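Local coordinates for activator of Hsp90 ATPase homologue 1/2-like C-terminal domain-containing protein (Enterococcus faecalis, PDB 2NN5) that is of unknown function but belongs to the AHA1 family, related to activators of the Hsp90 ATPase, and can bind magnesium, at residues M25-R30 / F38-A43. Numbering follows the deposited sequence. Where two conformers were deposited one is given.
Sequences MKDTFR and FGTERA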
loop_
_atom_site.group_PDB
_atom_site.type_symbol
_atom_site.label_atom_id
_atom_site.label_comp_id
_atom_site.label_asym_id
_atom_site.label_seq_id
_atom_site.Cartn_x
_atom_site.Cartn_y
_atom_site.Cartn_z
HETATM N N MSE A 25 12.109 -4.005 -5.436
HETATM C CA MSE A 25 12.669 -4.633 -6.649
HETATM C C MSE A 25 11.751 -4.466 -7.856
HETATM O O MSE A 25 12.207 -4.425 -8.990
HETATM C CB MSE A 25 12.939 -6.163 -6.433
HETATM C CG MSE A 25 14.115 -6.484 -5.579
HETATM SE SE MSE A 25 14.172 -8.369 -5.033
HETATM C CE MSE A 25 12.852 -9.150 -6.234
ATOM N N LYS A 26 10.440 -4.477 -7.637
ATOM C CA LYS A 26 9.545 -4.427 -8.797
ATOM C C LYS A 26 8.717 -3.145 -8.819
ATOM O O LYS A 26 7.673 -3.080 -9.447
ATOM C CB LYS A 26 8.677 -5.690 -8.905
ATOM C CG LYS A 26 9.517 -7.016 -8.873
ATOM C CD LYS A 26 8.802 -8.283 -9.306
ATOM C CE LYS A 26 9.770 -9.489 -9.203
ATOM N NZ LYS A 26 9.121 -10.841 -9.341
ATOM N N ASP A 27 9.210 -2.108 -8.168
ATOM C CA ASP A 27 8.530 -0.807 -8.327
ATOM C C ASP A 27 8.499 -0.400 -9.790
ATOM O O ASP A 27 9.524 -0.511 -10.505
ATOM C CB ASP A 27 9.240 0.312 -7.577
ATOM C CG ASP A 27 9.144 0.187 -6.050
ATOM O OD1 ASP A 27 8.399 -0.666 -5.505
ATOM O OD2 ASP A 27 9.755 1.034 -5.359
ATOM N N THR A 28 7.344 0.151 -10.211
ATOM C CA THR A 28 7.163 0.607 -11.565
ATOM C C THR A 28 6.462 1.989 -11.529
ATOM O O THR A 28 5.639 2.236 -10.639
ATOM C CB THR A 28 6.320 -0.506 -12.110
ATOM O OG1 THR A 28 7.062 -1.685 -12.406
ATOM C CG2 THR A 28 4.998 -0.182 -12.714
ATOM N N PHE A 29 6.768 2.843 -12.498
ATOM C CA PHE A 29 6.221 4.197 -12.570
ATOM C C PHE A 29 5.858 4.544 -14.000
ATOM O O PHE A 29 6.568 4.154 -14.942
ATOM C CB PHE A 29 7.241 5.219 -12.072
ATOM C CG PHE A 29 7.820 4.873 -10.740
ATOM C CD1 PHE A 29 8.889 3.993 -10.644
ATOM C CD2 PHE A 29 7.294 5.396 -9.585
ATOM C CE1 PHE A 29 9.439 3.634 -9.451
ATOM C CE2 PHE A 29 7.860 4.984 -8.332
ATOM C CZ PHE A 29 8.930 4.132 -8.316
ATOM N N ARG A 30 4.791 5.306 -14.141
ATOM C CA ARG A 30 4.466 5.910 -15.425
ATOM C C ARG A 30 3.823 7.263 -15.217
ATOM O O ARG A 30 3.213 7.533 -14.184
ATOM C CB ARG A 30 3.530 5.002 -16.207
ATOM C CG ARG A 30 3.596 5.207 -17.717
ATOM C CD ARG A 30 2.394 4.602 -18.423
ATOM N NE ARG A 30 2.407 3.137 -18.409
ATOM C CZ ARG A 30 1.716 2.367 -19.250
ATOM N NH1 ARG A 30 0.957 2.910 -20.194
ATOM N NH2 ARG A 30 1.792 1.048 -19.149
ATOM N N PHE A 38 1.798 4.317 -10.081
ATOM C CA PHE A 38 2.834 3.594 -9.363
ATOM C C PHE A 38 2.351 2.163 -9.167
ATOM O O PHE A 38 1.162 1.939 -8.864
ATOM C CB PHE A 38 3.019 4.268 -7.991
ATOM C CG PHE A 38 3.850 3.430 -6.992
ATOM C CD1 PHE A 38 5.189 3.105 -7.264
ATOM C CD2 PHE A 38 3.301 3.032 -5.781
ATOM C CE1 PHE A 38 5.953 2.381 -6.352
ATOM C CE2 PHE A 38 4.065 2.260 -4.830
ATOM C CZ PHE A 38 5.378 1.951 -5.132
ATOM N N GLY A 39 3.259 1.213 -9.316
ATOM C CA GLY A 39 2.953 -0.205 -9.061
ATOM C C GLY A 39 4.098 -0.803 -8.284
ATOM O O GLY A 39 5.276 -0.418 -8.448
ATOM N N THR A 40 3.743 -1.721 -7.394
ATOM C CA THR A 40 4.793 -2.537 -6.759
ATOM C C THR A 40 4.193 -3.886 -6.366
ATOM O O THR A 40 3.015 -4.117 -6.573
ATOM C CB THR A 40 5.375 -1.807 -5.563
ATOM O OG1 THR A 40 6.525 -2.499 -5.078
ATOM C CG2 THR A 40 4.368 -1.650 -4.437
ATOM N N GLU A 41 5.042 -4.761 -5.864
ATOM C CA GLU A 41 4.587 -6.102 -5.504
ATOM C C GLU A 41 5.176 -6.508 -4.182
ATOM O O GLU A 41 6.327 -6.163 -3.885
ATOM C CB GLU A 41 5.097 -7.128 -6.568
ATOM C CG GLU A 41 4.781 -6.797 -7.963
ATOM C CD GLU A 41 5.282 -7.851 -8.941
ATOM O OE1 GLU A 41 6.139 -8.731 -8.570
ATOM O OE2 GLU A 41 4.814 -7.786 -10.109
ATOM N N ARG A 42 4.416 -7.316 -3.432
ATOM C CA ARG A 42 4.987 -7.955 -2.232
ATOM C C ARG A 42 4.715 -9.454 -2.336
ATOM O O ARG A 42 3.572 -9.865 -2.435
ATOM C CB ARG A 42 4.398 -7.402 -0.913
ATOM C CG ARG A 42 4.639 -5.949 -0.665
ATOM C CD ARG A 42 6.112 -5.658 -0.412
ATOM N NE ARG A 42 6.368 -4.239 -0.181
ATOM C CZ ARG A 42 6.515 -3.340 -1.158
ATOM N NH1 ARG A 42 6.814 -2.071 -0.822
ATOM N NH2 ARG A 42 6.324 -3.696 -2.450
ATOM N N ALA A 43 5.781 -10.251 -2.291
ATOM C CA ALA A 43 5.665 -11.715 -2.209
ATOM C C ALA A 43 5.477 -12.012 -0.719
ATOM O O ALA A 43 6.366 -11.738 0.082
ATOM C CB ALA A 43 6.913 -12.430 -2.703
HETATM O O HOH W 1 8.762 -5.054 -5.437
HETATM O O HOH W 2 8.002 -0.346 -2.790
#
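The first beta hairpin of this AHA1-family fold pairs Thr28 with Gly39 and Phe29 with Phe38, at one edge of the antiparallel sheet. Strand 28-32 is one of the two outermost strands, and strand 35-44 joins it to strand 121-130. Thr28 and Gly39 form the hydrogen-bonded pair. Thr28 N donates to Gly39 O at 2.8 Å, and Gly39 N donates to Thr28 O at 2.9 Å. Phe29 and Phe38 form the non-hydrogen-bonded pair. The two side chains run alongside each other, their ring planes inclined by 34°. CE2 of Phe29 meets CD1 of Phe38 at 3.4 Å. Phe29 also packs on helix 168-182, and Phe38 on helix 138-157.

Just ahead of strand 28-32, a side-chain hydrogen bond joins Asp27 to Thr40. Thr40 OG1 donates to Asp27 OD1 at 2.7 Å, nearly along the C-O axis of the carboxylate. OG1 lies anti to the backbone N of Thr40 (chi1 -171°), which sets it alongside Asp27. Arg42 NH2 donates to the same hydroxyl at 2.9 Å, within the guanidinium plane. One water bridges Asp27 OD1 and Arg42 NH1, and Asp27 OD2 is hydrogen-bonded to the hydroxyl of Tyr175 on helix 168-182. Thr40 OG1 thus both accepts and donates, which fixes its proton toward Asp27. The nearby Arg42 probably helps keep that carboxylate ionised.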